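Local coordinates for CMP/dCMP-type deaminase domain-containing protein (Aspergillus oryzae RIB40, PDB 7DRY) that is a zinc-containing Rib2 deaminase that probably removes an amino group from a pyrimidine intermediate of riboflavin biosynthesis, at residues F26-I31 / V97-C102; N59-Q64 / G103-G108; Q114-T119 / Q148-A153. All coordinates share one frame; numbering follows the deposited sequence.

Contact 1. Residues F26-I31 / V97-C102; sequences FRVGAI and VTMEPC. With ZN (zinc ion), chain B.
V28 packs its two methyl groups against V97, T98 and M99 at the heart of the cytidine deaminase (CDA) fold, where strand 29-36 runs antiparallel to strand 91-97 before the segment 97-102 turns a corner at T98 and M99 and heads toward zinc ligand C102. V28 holds CG1 anti to its backbone N (chi1 174°), which brings that methyl to 3.4 Å from V97 CG2, tighter than ordinary van der Waals contact. V28 CG1 also lies 3.3 Å from T98 OG1. Its other branch, V28 CG2, sits 3.8 Å from M99 SD, the two side chains crossing at about a right angle. A branched valine suits the place because each methyl has its own partner, and the flexible methionine carries its polarisable sulfur on to F26, whose CD2 is 4.3 Å from M99 SD. A30 and V97 form a non-hydrogen-bonded antiparallel pair with their CA atoms 4.2 Å apart, and both present their side chains to the face covered by helix 62-73: A30 touches A62, and V97 touches E63. Helix 164-171 covers T98 and M99 through I167.

At the polar edge the pairing is backbone-led. T98 N donates to G29 O at 3.2 Å with an N-H...O angle of 144°, while V97 CA-H leans on the same oxygen. One carbonyl oxygen thus receives both contacts where the chain turns at 98 and 99. Threonine is apt at this corner: its side chain touches C12 of helix 5-16 as well as I167, whereas its hydroxyl is served by solvent. T98 OG1 donates to a water 2.8 Å away, and that water in turn donates to R27 O at 2.7 Å.

Contact 2. Residues N59-Q64 / G103-G108; sequences NTHAEQ and GKRLSG. With ZN (zinc ion), chain B; SO4 (sulfate ion), chain C.
N59, H61 and Q64 meet R105 across two backbones that stay well apart. N59 CA comes no nearer than 8.4 Å to S107 CA. Between H61 CA and R105 CA the gap is 10.1 Å. The first segment leads into helix 62-73 with H61 as its N-cap, and the second is irregular loop, so side chains must span the gap. H61 belongs to the His-Ala-Glu zinc motif of deaminases, and its ND1 binds the zinc ion at 2.0 Å. The R105 guanidinium lies flat over one face of that imidazole, CZ offset toward the rim, with centres 3.6 Å apart and planes at 18°. A bend at chi3 (60°) turns R105 NE off the extended course of the chain.

Arginine suits this place because its planar group can stack and donate around its edge at once. R105 NH1 gives a nearly straight bond (163°) to N59 O at 2.8 Å. R105 NH2 donates to Q64 OE1 at 3.1 Å, while H61 N, donating to this side chain of the N3 residue, reaches the same oxygen from the opposite face of the amide. Two donors therefore hold Q64 OE1.

A sulfate, probably from the crystallisation liquor, lies at the NE edge of the guanidinium, near its plane. H61 NE2 donates to its O1 at 2.7 Å and R105 NE to its O3 at 2.9 Å; N59 ND2, the backbone N of L106 and both N and OG of S107 complete the grip. Such an anion site could resemble one for a substrate phosphate. The R115 side chain of helix 112-117 packs on Q64 and R105, bringing two like charges near each other, while E63, the second residue of helix 62-73, faces M95 and V97 of strand 91-97.

Contact 3. Residues Q114-T119 / Q148-A153; sequences QRIIRT and QMLTAA
Q114 opens the contact against M149, joining helix 112-117 to helix 145-152. These helices make the two successive crossovers of the fold, from strand 91-97 to 127-132 and on to 156-159, in beta-alpha-beta fashion. A bend at chi2 (87°) swings Q114 CD away from a fully extended course, and Q114 NE2 comes within 3.7 Å of M149 SD, the two side chains passing obliquely. Glutamine serves here because it is long enough for its amide to reach M149 SD and, through a weak hydrogen bond from NE2, G103 O.

Next in contact is I116, whose CG2 meets L150 CD2 at 4.2 Å. Both residues are buried and both touch I130 of strand 127-132, so this pair closes the gap between the helices on the sheet side. I117 loses more surface to the other segment than any other residue of 114-119. Its CD1 packs 3.6 Å from A153 CB and 3.8 Å from M149 O, and its CG1 lies 3.7 Å from A153 CB. The small A153, just past helix 145-152, lets the long isoleucine branch lie close, with the I117 and A153 CA atoms 6.8 Å apart.

Two residues past the helix, T119 OG1 donates to I116 O at 2.7 Å, T119 N donates to the same carbonyl, and the hydroxyl oxygen is also bonded to I127 N.

The direct contacts are largely apolar apart from the Q114 amide beside M149 SD, so dispersion and fit of shape join the two helices.

Contacts 1 and 2 build the zinc site together: C102, following the corner of contact 1, and H61, in contact 2, bring C102 SG and H61 ND1 to 3.4 Å of each other on the metal, with C112 as the third protein ligand and a water 2.5 Å from the zinc. E63 is not a zinc ligand here, its OE2 lying 4.1 Å from the zinc ion; it packs on P101, with E63 OE2 3.2 Å from P101 CA. Contact 3 stands behind this site, with the side chain of I116 about 8 Å from the zinc. It touches contact 2 where M149 CE meets G103 CA at 3.3 Å, and contact 1 where P101 CG meets L150 CD1 at 3.9 Å.

Contact 1. Residues F26-I31 / V97-C102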
ATOM      1  N   PHE A  26       6.231  -0.137  10.969  1.00 15.92           N
ATOM      2  CA  PHE A  26       5.347  -1.210  10.535  1.00 14.32           C
ATOM      3  C   PHE A  26       5.845  -1.645   9.169  1.00 13.75           C
ATOM      4  O   PHE A  26       5.764  -0.883   8.201  1.00 13.08           O
ATOM      5  CB  PHE A  26       3.897  -0.725  10.483  1.00 14.48           C
ATOM      6  CG  PHE A  26       3.260  -0.613  11.841  1.00 15.88           C
ATOM      7  CD1 PHE A  26       3.542   0.462  12.670  1.00 17.62           C
ATOM      8  CD2 PHE A  26       2.396  -1.595  12.292  1.00 15.73           C
ATOM      9  CE1 PHE A  26       2.965   0.557  13.937  1.00 19.07           C
ATOM     10  CE2 PHE A  26       1.813  -1.509  13.553  1.00 17.32           C
ATOM     11  CZ  PHE A  26       2.095  -0.433  14.372  1.00 18.93           C
ATOM     12  N   ARG A  27       6.379  -2.860   9.108  1.00 12.30           N
ATOM     13  CA  ARG A  27       7.049  -3.366   7.917  1.00 11.11           C
ATOM     14  C   ARG A  27       6.008  -3.862   6.928  1.00 10.73           C
ATOM     15  O   ARG A  27       5.357  -4.887   7.165  1.00 11.23           O
ATOM     16  CB  ARG A  27       8.016  -4.474   8.310  1.00 11.69           C
ATOM     17  CG  ARG A  27       9.103  -3.967   9.229  1.00 13.21           C
ATOM     18  CD  ARG A  27       9.793  -5.109   9.916  1.00 13.97           C
ATOM     19  NE  ARG A  27      10.763  -5.778   9.057  1.00 15.41           N
ATOM     20  CZ  ARG A  27      10.817  -7.098   8.869  1.00 17.05           C
ATOM     21  NH1 ARG A  27       9.927  -7.901   9.445  1.00 14.12           N
ATOM     22  NH2 ARG A  27      11.772  -7.610   8.117  1.00 13.52           N
ATOM     23  N   VAL A  28       5.855  -3.126   5.828  1.00  9.41           N
ATOM     24  CA  VAL A  28       4.780  -3.310   4.866  1.00 10.10           C
ATOM     25  C   VAL A  28       5.400  -3.305   3.473  1.00 10.18           C
ATOM     26  O   VAL A  28       6.456  -2.707   3.249  1.00 11.54           O
ATOM     27  CB  VAL A  28       3.724  -2.186   5.049  1.00  9.57           C
ATOM     28  CG1 VAL A  28       2.640  -2.224   3.979  1.00 10.38           C
ATOM     29  CG2 VAL A  28       3.080  -2.279   6.420  1.00 12.62           C
ATOM     30  N   GLY A  29       4.753  -4.007   2.544  1.00  9.23           N
ATOM     31  CA  GLY A  29       5.167  -4.004   1.152  1.00  9.43           C
ATOM     32  C   GLY A  29       3.992  -3.659   0.258  1.00  9.15           C
ATOM     33  O   GLY A  29       2.837  -3.945   0.580  1.00 10.06           O
ATOM     34  N   ALA A  30       4.304  -3.037  -0.879  1.00  8.78           N
ATOM     35  CA  ALA A  30       3.280  -2.575  -1.805  1.00  8.82           C
ATOM     36  C   ALA A  30       3.724  -2.822  -3.237  1.00  9.94           C
ATOM     37  O   ALA A  30       4.903  -2.646  -3.570  1.00  9.38           O
ATOM     38  CB  ALA A  30       3.019  -1.074  -1.637  1.00  9.59           C
ATOM     39  N   ILE A  31       2.767  -3.205  -4.089  1.00  8.54           N
ATOM     40  CA  ILE A  31       3.015  -3.449  -5.509  1.00  8.82           C
ATOM     41  C   ILE A  31       1.911  -2.764  -6.295  1.00 10.35           C
ATOM     42  O   ILE A  31       0.727  -2.985  -6.026  1.00 10.08           O
ATOM     43  CB  ILE A  31       3.041  -4.952  -5.837  1.00  8.59           C
ATOM     44  CG1 ILE A  31       4.229  -5.628  -5.142  1.00  9.32           C
ATOM     45  CG2 ILE A  31       3.149  -5.167  -7.354  1.00 10.50           C
ATOM     46  CD1 ILE A  31       4.211  -7.159  -5.209  1.00 11.23           C
ATOM     47  N   VAL A  97      -1.168  -3.978  -1.036  1.00  9.94           N
ATOM     48  CA  VAL A  97      -0.363  -3.571   0.110  1.00 10.67           C
ATOM     49  C   VAL A  97      -0.749  -4.470   1.275  1.00 10.30           C
ATOM     50  O   VAL A  97      -1.915  -4.839   1.404  1.00 11.40           O
ATOM     51  CB  VAL A  97      -0.561  -2.063   0.393  1.00 15.30           C
ATOM     52  CG1 VAL A  97      -2.019  -1.732   0.598  1.00 18.54           C
ATOM     53  CG2 VAL A  97       0.267  -1.597   1.564  1.00 14.19           C
ATOM     54  N   THR A  98       0.230  -4.871   2.096  1.00 10.14           N
ATOM     55  CA  THR A  98      -0.106  -5.881   3.101  1.00 10.65           C
ATOM     56  C   THR A  98      -1.115  -5.343   4.110  1.00 11.87           C
ATOM     57  O   THR A  98      -2.039  -6.060   4.502  1.00 12.32           O
ATOM     58  CB  THR A  98       1.130  -6.464   3.794  1.00 11.10           C
ATOM     59  OG1 THR A  98       1.880  -5.424   4.430  1.00 12.27           O
ATOM     60  CG2 THR A  98       2.011  -7.219   2.803  1.00 11.00           C
ATOM     61  N   MET A  99      -0.971  -4.086   4.530  1.00 11.54           N
ATOM     62  CA  MET A  99      -1.865  -3.491   5.516  1.00 11.93           C
ATOM     63  C   MET A  99      -2.662  -2.346   4.899  1.00 14.83           C
ATOM     64  O   MET A  99      -2.257  -1.755   3.896  1.00 13.43           O
ATOM     65  CB  MET A  99      -1.064  -2.986   6.724  1.00 12.31           C
ATOM     66  CG  MET A  99      -0.253  -4.081   7.426  1.00 13.12           C
ATOM     67  SD  MET A  99       0.508  -3.548   8.958  1.00 15.25           S
ATOM     68  CE  MET A  99      -0.916  -3.465  10.056  1.00 15.35           C
ATOM     69  N   GLU A 100      -3.813  -2.056   5.508  1.00 13.84           N
ATOM     70  CA  GLU A 100      -4.678  -0.973   5.059  1.00 15.49           C
ATOM     71  C   GLU A 100      -3.877   0.328   4.959  1.00 14.13           C
ATOM     72  O   GLU A 100      -3.131   0.657   5.886  1.00 14.56           O
ATOM     73  CB  GLU A 100      -5.796  -0.786   6.091  1.00 15.23           C
ATOM     74  CG  GLU A 100      -6.710   0.396   5.832  1.00 18.10           C
ATOM     75  CD  GLU A 100      -7.627   0.674   7.007  1.00 22.88           C
ATOM     76  OE1 GLU A 100      -7.538  -0.054   8.014  1.00 29.99           O
ATOM     77  OE2 GLU A 100      -8.428   1.627   6.934  1.00 22.34           O
ATOM     78  N   PRO A 101      -4.001   1.081   3.864  1.00 12.81           N
ATOM     79  CA  PRO A 101      -3.295   2.372   3.787  1.00 12.46           C
ATOM     80  C   PRO A 101      -3.741   3.334   4.879  1.00 12.92           C
ATOM     81  O   PRO A 101      -4.931   3.460   5.179  1.00 14.52           O
ATOM     82  CB  PRO A 101      -3.662   2.902   2.393  1.00 16.03           C
ATOM     83  CG  PRO A 101      -4.810   2.056   1.929  1.00 25.90           C
ATOM     84  CD  PRO A 101      -4.679   0.735   2.605  1.00 15.78           C
ATOM     85  N   CYS A 102      -2.772   4.026   5.464  1.00 13.00           N
ATOM     86  CA  CYS A 102      -3.072   4.892   6.592  1.00 14.41           C
ATOM     87  C   CYS A 102      -3.773   6.172   6.148  1.00 16.33           C
ATOM     88  O   CYS A 102      -3.534   6.708   5.056  1.00 16.26           O
ATOM     89  CB  CYS A 102      -1.808   5.229   7.389  1.00 15.75           C
ATOM     90  SG  CYS A 102      -0.509   6.181   6.500  1.00 14.49           S
TER
HETATM   91 ZN    ZN B 300       0.890   4.851   5.406  1.00 14.13          ZN
HETATM   92  O   HOH W   1       3.292  -6.579   6.522  1.00 11.98           O
HETATM   93  O   HOH W   2       0.267   2.508   6.124  1.00 16.83           O

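Contact 2. Residues N59-Q64 / G103-G108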
ATOM      1  N   ASN A  59      11.399   8.254   7.623  1.00 17.83           N
ATOM      2  CA  ASN A  59      10.216   7.533   8.093  1.00 16.16           C
ATOM      3  C   ASN A  59       9.231   7.427   6.936  1.00 15.28           C
ATOM      4  O   ASN A  59       8.272   8.192   6.822  1.00 17.46           O
ATOM      5  CB  ASN A  59       9.613   8.260   9.293  1.00 17.46           C
ATOM      6  CG  ASN A  59       8.434   7.524   9.905  1.00 20.51           C
ATOM      7  OD1 ASN A  59       8.107   6.397   9.531  1.00 21.58           O
ATOM      8  ND2 ASN A  59       7.794   8.164  10.874  1.00 19.61           N
ATOM      9  N   THR A  60       9.487   6.466   6.055  1.00 12.88           N
ATOM     10  CA  THR A  60       8.707   6.304   4.835  1.00 11.77           C
ATOM     11  C   THR A  60       7.876   5.026   4.886  1.00 12.63           C
ATOM     12  O   THR A  60       8.345   3.979   5.353  1.00 13.43           O
ATOM     13  CB  THR A  60       9.609   6.287   3.591  1.00 11.37           C
ATOM     14  OG1 THR A  60      10.591   5.241   3.718  1.00 12.86           O
ATOM     15  CG2 THR A  60      10.304   7.629   3.416  1.00 13.85           C
ATOM     16  N   HIS A  61       6.645   5.112   4.394  1.00 11.24           N
ATOM     17  CA  HIS A  61       5.750   3.968   4.318  1.00 12.73           C
ATOM     18  C   HIS A  61       5.893   3.251   2.977  1.00 11.47           C
ATOM     19  O   HIS A  61       6.491   3.760   2.031  1.00 10.74           O
ATOM     20  CB  HIS A  61       4.309   4.423   4.521  1.00 11.50           C
ATOM     21  CG  HIS A  61       3.980   4.748   5.942  1.00 12.58           C
ATOM     22  ND1 HIS A  61       2.685   4.916   6.383  1.00 14.42           N
ATOM     23  CD2 HIS A  61       4.776   4.960   7.019  1.00 13.54           C
ATOM     24  CE1 HIS A  61       2.695   5.193   7.675  1.00 16.72           C
ATOM     25  NE2 HIS A  61       3.953   5.236   8.084  1.00 18.00           N
ATOM     26  N   ALA A  62       5.315   2.048   2.892  1.00 10.37           N
ATOM     27  CA  ALA A  62       5.466   1.235   1.683  1.00  9.62           C
ATOM     28  C   ALA A  62       4.835   1.903   0.468  1.00  9.22           C
ATOM     29  O   ALA A  62       5.441   1.944  -0.617  1.00  9.66           O
ATOM     30  CB  ALA A  62       4.824  -0.132   1.900  1.00  9.97           C
ATOM     31  N   GLU A  63       3.591   2.381   0.612  1.00  9.93           N
ATOM     32  CA  GLU A  63       2.907   2.988  -0.529  1.00 10.36           C
ATOM     33  C   GLU A  63       3.612   4.262  -0.946  1.00  9.33           C
ATOM     34  O   GLU A  63       3.710   4.569  -2.144  1.00 10.12           O
ATOM     35  CB  GLU A  63       1.451   3.296  -0.157  1.00 10.78           C
ATOM     36  CG  GLU A  63       0.667   2.108   0.414  1.00 14.88           C
ATOM     37  CD  GLU A  63       0.693   2.040   1.941  1.00 13.83           C
ATOM     38  OE1 GLU A  63       1.761   1.833   2.540  1.00 12.97           O
ATOM     39  OE2 GLU A  63      -0.373   2.190   2.557  1.00 20.11           O
ATOM     40  N   GLN A  64       4.092   5.018   0.044  1.00 10.83           N
ATOM     41  CA  GLN A  64       4.906   6.201  -0.204  1.00  9.91           C
ATOM     42  C   GLN A  64       6.140   5.850  -1.024  1.00  9.45           C
ATOM     43  O   GLN A  64       6.430   6.489  -2.042  1.00 11.42           O
ATOM     44  CB  GLN A  64       5.307   6.790   1.152  1.00 11.95           C
ATOM     45  CG  GLN A  64       6.212   8.007   1.126  1.00 14.80           C
ATOM     46  CD  GLN A  64       6.503   8.518   2.528  1.00 13.38           C
ATOM     47  OE1 GLN A  64       6.212   7.850   3.524  1.00 14.53           O
ATOM     48  NE2 GLN A  64       7.069   9.714   2.611  1.00 18.93           N
ATOM     49  N   GLY A 103      -4.649   6.658   7.020  1.00 16.22           N
ATOM     50  CA  GLY A 103      -5.315   7.924   6.791  1.00 19.31           C
ATOM     51  C   GLY A 103      -4.886   8.989   7.775  1.00 19.22           C
ATOM     52  O   GLY A 103      -5.302  10.148   7.680  1.00 21.68           O
ATOM     53  N   LYS A 104      -4.051   8.589   8.733  1.00 19.90           N
ATOM     54  CA  LYS A 104      -3.505   9.459   9.761  1.00 22.97           C
ATOM     55  C   LYS A 104      -2.144   8.894  10.133  1.00 21.03           C
ATOM     56  O   LYS A 104      -1.959   7.674  10.141  1.00 21.35           O
ATOM     57  CB  LYS A 104      -4.418   9.479  10.994  1.00 27.45           C
ATOM     58  CG  LYS A 104      -3.984  10.443  12.079  1.00 42.99           C
ATOM     59  CD  LYS A 104      -5.174  10.947  12.885  1.00 53.60           C
ATOM     60  CE  LYS A 104      -4.733  11.524  14.220  1.00 59.71           C
ATOM     61  NZ  LYS A 104      -4.876  10.532  15.322  1.00 59.34           N
ATOM     62  N   ARG A 105      -1.190   9.777  10.418  1.00 21.85           N
ATOM     63  CA  ARG A 105       0.145   9.359  10.821  1.00 21.54           C
ATOM     64  C   ARG A 105       0.551  10.094  12.087  1.00 25.43           C
ATOM     65  O   ARG A 105       0.108  11.217  12.337  1.00 29.02           O
ATOM     66  CB  ARG A 105       1.178   9.601   9.705  1.00 24.51           C
ATOM     67  CG  ARG A 105       1.014   8.653   8.537  1.00 22.18           C
ATOM     68  CD  ARG A 105       2.106   8.826   7.481  1.00 22.17           C
ATOM     69  NE  ARG A 105       3.433   8.575   8.033  1.00 21.78           N
ATOM     70  CZ  ARG A 105       4.537   8.451   7.305  1.00 18.02           C
ATOM     71  NH1 ARG A 105       5.700   8.232   7.912  1.00 21.85           N
ATOM     72  NH2 ARG A 105       4.486   8.554   5.983  1.00 16.51           N
ATOM     73  N   LEU A 106       1.394   9.440  12.892  1.00 26.15           N
ATOM     74  CA  LEU A 106       1.880  10.069  14.117  1.00 28.28           C
ATOM     75  C   LEU A 106       2.851  11.196  13.804  1.00 27.36           C
ATOM     76  O   LEU A 106       2.848  12.234  14.476  1.00 32.37           O
ATOM     77  CB  LEU A 106       2.540   9.027  15.017  1.00 30.55           C
ATOM     78  CG  LEU A 106       1.531   8.200  15.807  1.00 34.22           C
ATOM     79  CD1 LEU A 106       2.214   7.091  16.583  1.00 35.05           C
ATOM     80  CD2 LEU A 106       0.768   9.117  16.730  1.00 41.10           C
ATOM     81  N   SER A 107       3.697  11.003  12.801  1.00 29.84           N
ATOM     82  CA  SER A 107       4.545  12.069  12.305  1.00 31.79           C
ATOM     83  C   SER A 107       3.703  13.076  11.525  1.00 32.26           C
ATOM     84  O   SER A 107       2.497  12.900  11.321  1.00 34.83           O
ATOM     85  CB  SER A 107       5.660  11.479  11.447  1.00 30.58           C
ATOM     86  OG  SER A 107       5.134  10.949  10.241  1.00 29.21           O
ATOM     87  N   GLY A 108       4.344  14.151  11.086  1.00 37.26           N
ATOM     88  CA  GLY A 108       3.650  15.127  10.280  1.00 33.16           C
ATOM     89  C   GLY A 108       3.561  14.788   8.814  1.00 30.56           C
ATOM     90  O   GLY A 108       3.118  15.617   8.015  1.00 32.04           O
TER
HETATM   91 ZN    ZN B 300       0.890   4.851   5.406  1.00 14.13          ZN
HETATM   92  S   SO4 C 301       4.173   7.280  11.565  1.00 19.78           S
HETATM   93  O1  SO4 C 301       4.333   6.177  10.606  1.00 22.19           O
HETATM   94  O2  SO4 C 301       5.302   7.231  12.489  1.00 26.40           O
HETATM   95  O3  SO4 C 301       4.189   8.546  10.857  1.00 23.28           O
HETATM   96  O4  SO4 C 301       2.901   7.050  12.227  1.00 23.65           O
HETATM   97  O   HOH W   2       0.267   2.508   6.124  1.00 16.83           O

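Contact 3. Residues Q114-T119 / Q148-A153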
ATOM      1  N   GLN A 114      -3.978   9.795   1.305  1.00 15.89           N
ATOM      2  CA  GLN A 114      -3.928  11.076   0.611  1.00 16.32           C
ATOM      3  C   GLN A 114      -2.950  11.036  -0.558  1.00 16.35           C
ATOM      4  O   GLN A 114      -3.216  11.631  -1.610  1.00 17.22           O
ATOM      5  CB  GLN A 114      -3.577  12.182   1.605  1.00 18.95           C
ATOM      6  CG  GLN A 114      -4.714  12.540   2.587  1.00 24.80           C
ATOM      7  CD  GLN A 114      -4.734  11.676   3.849  1.00 24.87           C
ATOM      8  OE1 GLN A 114      -4.331  10.516   3.833  1.00 26.41           O
ATOM      9  NE2 GLN A 114      -5.214  12.249   4.952  1.00 29.50           N
ATOM     10  N   ARG A 115      -1.813  10.342  -0.397  1.00 14.55           N
ATOM     11  CA  ARG A 115      -0.895  10.140  -1.520  1.00 14.88           C
ATOM     12  C   ARG A 115      -1.572   9.370  -2.649  1.00 14.07           C
ATOM     13  O   ARG A 115      -1.339   9.651  -3.830  1.00 14.80           O
ATOM     14  CB  ARG A 115       0.363   9.387  -1.074  1.00 13.80           C
ATOM     15  CG  ARG A 115       1.213  10.110  -0.061  1.00 15.59           C
ATOM     16  CD  ARG A 115       2.457   9.273   0.286  1.00 16.04           C
ATOM     17  NE  ARG A 115       3.016   9.770   1.527  1.00 18.15           N
ATOM     18  CZ  ARG A 115       3.845  10.805   1.617  1.00 21.08           C
ATOM     19  NH1 ARG A 115       4.258  11.214   2.807  1.00 24.40           N
ATOM     20  NH2 ARG A 115       4.280  11.410   0.522  1.00 22.20           N
ATOM     21  N   ILE A 116      -2.414   8.395  -2.299  1.00 12.22           N
ATOM     22  CA  ILE A 116      -3.128   7.613  -3.305  1.00 11.48           C
ATOM     23  C   ILE A 116      -4.192   8.464  -3.995  1.00 13.99           C
ATOM     24  O   ILE A 116      -4.314   8.463  -5.226  1.00 13.40           O
ATOM     25  CB  ILE A 116      -3.730   6.357  -2.651  1.00 12.29           C
ATOM     26  CG1 ILE A 116      -2.629   5.375  -2.261  1.00 13.46           C
ATOM     27  CG2 ILE A 116      -4.769   5.707  -3.571  1.00 14.67           C
ATOM     28  CD1 ILE A 116      -3.094   4.354  -1.237  1.00 14.98           C
ATOM     29  N   ILE A 117      -4.976   9.211  -3.212  1.00 14.10           N
ATOM     30  CA  ILE A 117      -6.058  10.014  -3.778  1.00 14.52           C
ATOM     31  C   ILE A 117      -5.519  11.055  -4.749  1.00 15.09           C
ATOM     32  O   ILE A 117      -6.138  11.344  -5.781  1.00 18.01           O
ATOM     33  CB  ILE A 117      -6.891  10.657  -2.653  1.00 16.97           C
ATOM     34  CG1 ILE A 117      -7.711   9.583  -1.935  1.00 19.36           C
ATOM     35  CG2 ILE A 117      -7.785  11.777  -3.200  1.00 19.10           C
ATOM     36  CD1 ILE A 117      -8.338  10.075  -0.653  1.00 20.21           C
ATOM     37  N   ARG A 118      -4.366  11.641  -4.443  1.00 15.70           N
ATOM     38  CA  ARG A 118      -3.873  12.697  -5.313  1.00 16.75           C
ATOM     39  C   ARG A 118      -3.280  12.186  -6.622  1.00 16.09           C
ATOM     40  O   ARG A 118      -2.931  13.004  -7.477  1.00 17.27           O
ATOM     41  CB  ARG A 118      -2.908  13.618  -4.570  1.00 21.81           C
ATOM     42  CG  ARG A 118      -1.578  13.025  -4.326  1.00 20.12           C
ATOM     43  CD  ARG A 118      -0.658  14.022  -3.628  1.00 23.69           C
ATOM     44  NE  ARG A 118       0.599  13.359  -3.308  1.00 23.13           N
ATOM     45  CZ  ARG A 118       1.551  13.863  -2.535  1.00 21.02           C
ATOM     46  NH1 ARG A 118       2.648  13.149  -2.319  1.00 21.84           N
ATOM     47  NH2 ARG A 118       1.412  15.067  -1.982  1.00 21.58           N
ATOM     48  N   THR A 119      -3.190  10.866  -6.830  1.00 15.17           N
ATOM     49  CA  THR A 119      -2.826  10.389  -8.162  1.00 14.47           C
ATOM     50  C   THR A 119      -3.925  10.642  -9.184  1.00 15.34           C
ATOM     51  O   THR A 119      -3.650  10.616 -10.389  1.00 16.27           O
ATOM     52  CB  THR A 119      -2.451   8.899  -8.161  1.00 12.71           C
ATOM     53  OG1 THR A 119      -3.584   8.098  -7.799  1.00 12.72           O
ATOM     54  CG2 THR A 119      -1.305   8.639  -7.191  1.00 13.56           C
ATOM     55  N   GLN A 148     -12.391   4.734   4.895  1.00 24.71           N
ATOM     56  CA  GLN A 148     -13.444   5.734   4.750  1.00 29.37           C
ATOM     57  C   GLN A 148     -13.057   6.808   3.740  1.00 31.05           C
ATOM     58  O   GLN A 148     -13.878   7.216   2.910  1.00 28.90           O
ATOM     59  CB  GLN A 148     -13.755   6.350   6.113  1.00 33.31           C
ATOM     60  CG  GLN A 148     -14.126   5.328   7.172  1.00 38.39           C
ATOM     61  CD  GLN A 148     -14.250   5.942   8.553  1.00 52.75           C
ATOM     62  OE1 GLN A 148     -14.139   7.157   8.718  1.00 58.01           O
ATOM     63  NE2 GLN A 148     -14.472   5.100   9.556  1.00 57.99           N
ATOM     64  N   MET A 149     -11.808   7.276   3.788  1.00 26.00           N
ATOM     65  CA  MET A 149     -11.374   8.314   2.858  1.00 27.03           C
ATOM     66  C   MET A 149     -11.295   7.794   1.427  1.00 26.15           C
ATOM     67  O   MET A 149     -11.621   8.522   0.481  1.00 24.04           O
ATOM     68  CB  MET A 149     -10.026   8.881   3.288  1.00 28.11           C
ATOM     69  CG  MET A 149     -10.130  10.052   4.225  1.00 36.99           C
ATOM     70  SD  MET A 149      -8.503  10.546   4.790  1.00 44.62           S
ATOM     71  CE  MET A 149      -8.238   9.308   6.014  1.00 39.42           C
ATOM     72  N   LEU A 150     -10.848   6.550   1.244  1.00 20.74           N
ATOM     73  CA  LEU A 150     -10.831   5.972  -0.098  1.00 18.87           C
ATOM     74  C   LEU A 150     -12.235   5.930  -0.681  1.00 23.79           C
ATOM     75  O   LEU A 150     -12.466   6.370  -1.815  1.00 23.62           O
ATOM     76  CB  LEU A 150     -10.225   4.569  -0.060  1.00 16.78           C
ATOM     77  CG  LEU A 150      -8.731   4.493   0.250  1.00 17.95           C
ATOM     78  CD1 LEU A 150      -8.326   3.048   0.478  1.00 16.24           C
ATOM     79  CD2 LEU A 150      -7.902   5.120  -0.875  1.00 18.85           C
ATOM     80  N   THR A 151     -13.192   5.417   0.095  1.00 24.04           N
ATOM     81  CA  THR A 151     -14.574   5.360  -0.366  1.00 26.50           C
ATOM     82  C   THR A 151     -15.080   6.749  -0.726  1.00 27.56           C
ATOM     83  O   THR A 151     -15.680   6.947  -1.789  1.00 29.87           O
ATOM     84  CB  THR A 151     -15.451   4.728   0.713  1.00 27.06           C
ATOM     85  OG1 THR A 151     -14.999   3.389   0.966  1.00 31.31           O
ATOM     86  CG2 THR A 151     -16.912   4.694   0.266  1.00 28.60           C
ATOM     87  N   ALA A 152     -14.816   7.733   0.139  1.00 27.11           N
ATOM     88  CA  ALA A 152     -15.270   9.097  -0.119  1.00 29.59           C
ATOM     89  C   ALA A 152     -14.678   9.655  -1.407  1.00 36.27           C
ATOM     90  O   ALA A 152     -15.300  10.505  -2.056  1.00 37.99           O
ATOM     91  CB  ALA A 152     -14.911   9.997   1.062  1.00 32.77           C
ATOM     92  N   ALA A 153     -13.490   9.195  -1.793  1.00 30.34           N
ATOM     93  CA  ALA A 153     -12.814   9.685  -2.987  1.00 25.80           C
ATOM     94  C   ALA A 153     -13.099   8.842  -4.221  1.00 28.14           C
ATOM     95  O   ALA A 153     -12.515   9.097  -5.280  1.00 31.07           O
ATOM     96  CB  ALA A 153     -11.298   9.743  -2.749  1.00 27.76           C
TER